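Local atomic coordinates of putative primary metabolism protein HVA1 (Cryptococcus neoformans, PDB entry 4P5N), a protein that may play a role in primary metabolism and contains a small Tudor-type domain of the SH3 clan. Residues V19-R24 with V63-G68; V32-I35 with E40-A43. All blocks are in the same frame, centred on the assembly; numbering follows the deposited sequence.

Contact 1: V19-R24 with V63-G68; sequences VYTPYR and VAHNPG. With SO4 (sulfate ion), chain F; SO4 (sulfate ion), chain E; SO4 (sulfate ion), chain H.
Thr21 and His65 meet through a shared cadmium ion, which Thr21 OG1 and His65 NE2 both ligate. These two atoms lie 3.4 Å apart with no hydrogen bond between them, as two ligands of one metal.

The nonpolar part of the contact is a CH-pi approach: Thr21 CB sits over one face of the imidazole, 4.2 Å from the His65 ring centroid and 27° off the ring normal. Thr21 CG2 adds a touch at 3.7 Å to His65 CD2. With OG1 anti to the backbone N (chi1 -179°), the hydroxyl goes to the metal while CG2 stays against the ring.

A hydrogen bond fixes the ring's rotation. His65 ND1 donates to Asn66 O at 2.8 Å, nearly straight at 168°, on a carbonyl lone pair and close to the ring plane, leaving NE2 for cadmium. Three sulfates, probably from the crystallisation liquor, lie further out: Asn66 ND2 donates to O3 of the chain E sulfate at 3.0 Å and to O3 of the chain H sulfate at 2.9 Å, while Arg24 NH1 and NH2 hold the chain F sulfate.

The cadmium site bridges non-neighbouring strands of an antiparallel sheet consistent with the SH3-like Tudor fold.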
# COMPACT_ATOMS: atom_id res chain seq x y z
N VAL A 19 -5.21 7.61 -13.21
CA VAL A 19 -3.86 8.10 -12.88
C VAL A 19 -2.80 7.12 -13.38
O VAL A 19 -3.09 5.94 -13.62
CB VAL A 19 -3.68 8.39 -11.37
CG1 VAL A 19 -4.53 9.59 -10.98
CG2 VAL A 19 -3.98 7.16 -10.50
N TYR A 20 -1.57 7.60 -13.51
CA TYR A 20 -0.48 6.87 -14.13
C TYR A 20 0.84 7.19 -13.43
O TYR A 20 1.13 8.35 -13.17
CB TYR A 20 -0.38 7.30 -15.61
CG TYR A 20 0.85 6.80 -16.34
CD1 TYR A 20 2.06 7.52 -16.30
CD2 TYR A 20 0.80 5.64 -17.11
CE1 TYR A 20 3.18 7.08 -16.98
CE2 TYR A 20 1.92 5.19 -17.80
CZ TYR A 20 3.10 5.91 -17.74
OH TYR A 20 4.21 5.47 -18.42
N THR A 21 1.62 6.17 -13.16
CA THR A 21 2.99 6.35 -12.76
C THR A 21 3.87 5.28 -13.41
O THR A 21 3.50 4.12 -13.42
CB THR A 21 3.15 6.33 -11.23
OG1 THR A 21 4.53 6.53 -10.92
CG2 THR A 21 2.65 5.01 -10.61
N PRO A 22 5.03 5.67 -13.97
CA PRO A 22 5.89 4.67 -14.58
C PRO A 22 6.96 4.20 -13.61
O PRO A 22 7.33 4.93 -12.68
CB PRO A 22 6.55 5.45 -15.72
CG PRO A 22 6.71 6.82 -15.13
CD PRO A 22 5.48 7.04 -14.27
N TYR A 23 7.49 3.01 -13.86
CA TYR A 23 8.71 2.59 -13.18
C TYR A 23 9.56 1.84 -14.20
O TYR A 23 9.10 1.57 -15.31
CB TYR A 23 8.39 1.75 -11.93
CG TYR A 23 7.69 0.42 -12.23
CD1 TYR A 23 8.44 -0.73 -12.47
CD2 TYR A 23 6.30 0.33 -12.24
CE1 TYR A 23 7.82 -1.94 -12.74
CE2 TYR A 23 5.67 -0.88 -12.50
CZ TYR A 23 6.44 -2.01 -12.75
OH TYR A 23 5.83 -3.21 -13.01
N ARG A 24 10.80 1.50 -13.85
CA ARG A 24 11.64 0.78 -14.81
C ARG A 24 11.12 -0.66 -14.94
O ARG A 24 11.27 -1.47 -14.02
CB ARG A 24 13.12 0.83 -14.42
CG ARG A 24 14.01 0.26 -15.50
CD ARG A 24 15.46 0.70 -15.37
NE ARG A 24 16.28 0.16 -16.46
CZ ARG A 24 16.39 0.71 -17.66
NH1 ARG A 24 15.74 1.83 -17.97
NH2 ARG A 24 17.16 0.14 -18.58
N VAL A 63 -2.72 0.03 -5.14
CA VAL A 63 -1.53 0.88 -5.02
C VAL A 63 -1.88 2.13 -4.21
O VAL A 63 -2.97 2.69 -4.33
CB VAL A 63 -0.99 1.29 -6.42
CG1 VAL A 63 0.20 2.23 -6.34
CG2 VAL A 63 -0.64 0.05 -7.24
N ALA A 64 -0.95 2.57 -3.36
CA ALA A 64 -1.08 3.85 -2.67
C ALA A 64 0.12 4.69 -3.08
O ALA A 64 1.28 4.30 -2.82
CB ALA A 64 -1.11 3.66 -1.16
N HIS A 65 -0.13 5.82 -3.76
CA HIS A 65 0.98 6.58 -4.35
C HIS A 65 0.87 8.07 -4.05
O HIS A 65 -0.22 8.63 -4.03
CB HIS A 65 0.97 6.37 -5.87
CG HIS A 65 2.28 6.67 -6.54
ND1 HIS A 65 2.73 7.95 -6.80
CD2 HIS A 65 3.23 5.84 -7.03
CE1 HIS A 65 3.90 7.89 -7.41
NE2 HIS A 65 4.22 6.62 -7.57
N ASN A 66 2.01 8.72 -3.84
CA ASN A 66 2.00 10.16 -3.67
C ASN A 66 1.43 10.86 -4.92
O ASN A 66 1.69 10.44 -6.03
CB ASN A 66 3.41 10.64 -3.44
CG ASN A 66 3.99 10.10 -2.15
OD1 ASN A 66 3.25 9.78 -1.22
ND2 ASN A 66 5.32 10.04 -2.07
N PRO A 67 0.68 11.95 -4.72
CA PRO A 67 0.02 12.59 -5.88
C PRO A 67 0.99 13.36 -6.76
O PRO A 67 0.78 13.45 -7.97
CB PRO A 67 -0.97 13.57 -5.22
CG PRO A 67 -0.42 13.80 -3.83
CD PRO A 67 0.21 12.49 -3.43
N GLY A 68 2.02 13.93 -6.16
CA GLY A 68 2.89 14.87 -6.87
C GLY A 68 3.82 14.25 -7.88
O GLY A 68 4.51 14.96 -8.61
S SO4 F . 16.73 2.71 -21.38
O1 SO4 F . 17.81 1.81 -20.91
O2 SO4 F . 16.29 2.28 -22.72
O3 SO4 F . 17.25 4.09 -21.46
O4 SO4 F . 15.60 2.65 -20.43
S SO4 E . 7.20 9.05 -5.15
O1 SO4 E . 8.41 8.94 -4.30
O2 SO4 E . 7.70 9.17 -6.54
O3 SO4 E . 6.44 10.29 -4.81
O4 SO4 E . 6.45 7.77 -5.06
S SO4 H . 6.35 7.32 0.26
O1 SO4 H . 7.48 6.37 0.38
O2 SO4 H . 5.39 6.88 -0.79
O3 SO4 H . 6.84 8.68 -0.01
O4 SO4 H . 5.60 7.26 1.54

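Contact 2: V32-I35 with E40-A43; sequences VADI and EEAA. With CD (cadmium ion), chain D.
Asp34 OD2 is held from two quarters, by a cadmium ion at 2.7 Å and by a hydrogen bond from Lys45 NZ, and the same ion takes Glu41 OE1 at 2.5 Å. Asp34 chelates the metal with both oxygens, OD1 lying at 2.5 Å, whereas Glu41 binds through OE1 alone. The site joins strand 26-36 to the short helix 39-44 that follows it, within the Tudor-like domain.

The two acids come from opposite directions, and their carboxylate planes are turned 57° apart. No hydrogen bond links the two segments, and the closest oxygens of the two acids, Asp34 OD1 and Glu41 OE1, stand 3.9 Å apart. The shared metal is probably what lets the two carboxylates approach, offsetting much of their repulsion.

Reach differs on the two sides. Glu41 has CG anti to its N (chi1 -168°) and stays extended beyond it (chi2 -173°), which carries OE1 from the helix across to the ion. The shorter Asp34 sits in a classic beta bulge, where it and Ala33 both face Leu54 of strand 52-56.

Second-shell bonds position both carboxylates. Lys45 brings a positive charge that probably helps balance the pair. Glu41 OE2, the oxygen not bound to cadmium, accepts a hydrogen bond from the backbone N of Thr37 in the turn between strand and helix, so each oxygen of this carboxylate has its own partner. At the helix start, Thr38 OG1 is hydrogen-bonded to Glu41 N.

The contact lies at the surface and buries just 74 Å² between the segments. Glu41 OE1 passes 3.6 Å from Ile35 O, while Ile35 N gives a weak, bent bond of 2.9 Å to Asp34 OD1.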
# COMPACT_ATOMS: atom_id res chain seq x y z
N VAL A 32 -8.71 6.23 -9.66
CA VAL A 32 -8.63 6.65 -8.27
C VAL A 32 -9.87 6.17 -7.48
O VAL A 32 -11.02 6.46 -7.87
CB VAL A 32 -8.47 8.19 -8.16
CG1 VAL A 32 -8.42 8.60 -6.70
CG2 VAL A 32 -7.19 8.64 -8.88
N ALA A 33 -9.63 5.45 -6.39
CA ALA A 33 -10.69 5.02 -5.46
C ALA A 33 -10.85 5.96 -4.28
O ALA A 33 -11.96 6.11 -3.75
CB ALA A 33 -10.44 3.61 -4.97
N ASP A 34 -9.74 6.57 -3.87
CA ASP A 34 -9.75 7.41 -2.69
C ASP A 34 -8.51 8.29 -2.65
O ASP A 34 -7.47 7.95 -3.21
CB ASP A 34 -9.79 6.52 -1.43
CG ASP A 34 -10.41 7.20 -0.24
OD1 ASP A 34 -10.73 8.42 -0.30
OD2 ASP A 34 -10.58 6.51 0.79
N ILE A 35 -8.65 9.43 -1.99
CA ILE A 35 -7.56 10.37 -1.79
C ILE A 35 -7.50 10.61 -0.29
O ILE A 35 -8.45 11.11 0.32
CB ILE A 35 -7.82 11.67 -2.56
CG1 ILE A 35 -7.91 11.38 -4.06
CG2 ILE A 35 -6.73 12.68 -2.29
CD1 ILE A 35 -8.42 12.51 -4.91
N GLU A 40 -4.68 10.50 10.28
CA GLU A 40 -5.70 9.60 10.84
C GLU A 40 -6.36 8.73 9.75
O GLU A 40 -6.55 7.54 9.94
CB GLU A 40 -6.75 10.38 11.62
CG GLU A 40 -6.21 11.12 12.84
CD GLU A 40 -5.61 12.49 12.54
OE1 GLU A 40 -5.63 12.95 11.38
OE2 GLU A 40 -5.12 13.12 13.50
N GLU A 41 -6.72 9.34 8.63
CA GLU A 41 -7.29 8.57 7.53
C GLU A 41 -6.26 7.60 6.95
O GLU A 41 -6.59 6.48 6.57
CB GLU A 41 -7.77 9.51 6.45
CG GLU A 41 -8.64 8.89 5.39
CD GLU A 41 -8.93 9.86 4.25
OE1 GLU A 41 -9.59 9.43 3.30
OE2 GLU A 41 -8.49 11.04 4.30
N ALA A 42 -5.01 8.03 6.89
CA ALA A 42 -3.94 7.17 6.40
C ALA A 42 -3.81 5.93 7.29
O ALA A 42 -3.70 4.81 6.79
CB ALA A 42 -2.62 7.92 6.30
N ALA A 43 -3.83 6.15 8.60
CA ALA A 43 -3.76 5.06 9.55
C ALA A 43 -4.93 4.10 9.36
O ALA A 43 -4.74 2.88 9.31
CB ALA A 43 -3.69 5.58 10.97
CD CD D . -11.66 8.67 2.06

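In the fold
Contacts 1 and 2 have centres 15 Å apart, on opposite sides of the chain's centre, and contact 2 is nested in the sequence between the two halves of contact 1. Both draw on one antiparallel sheet ordered 62-65, 52-56, 26-36, 18-23, 71-72. Contact 1 spans from strand 18-23 to one of the two outermost strands, 62-65, while contact 2 ties strand 26-36 to the helix after it. The adjacent strands 18-23 and 26-36 join the two directly, with Val19 CG1 packed 3.5 Å from Val32 CG2. Two separate cadmium ions thus mark different parts of one small domain. Tyr23, from contact 1, packs on Ala43 of the second subunit, and Ala43, from contact 2, on Tyr23 of the second subunit.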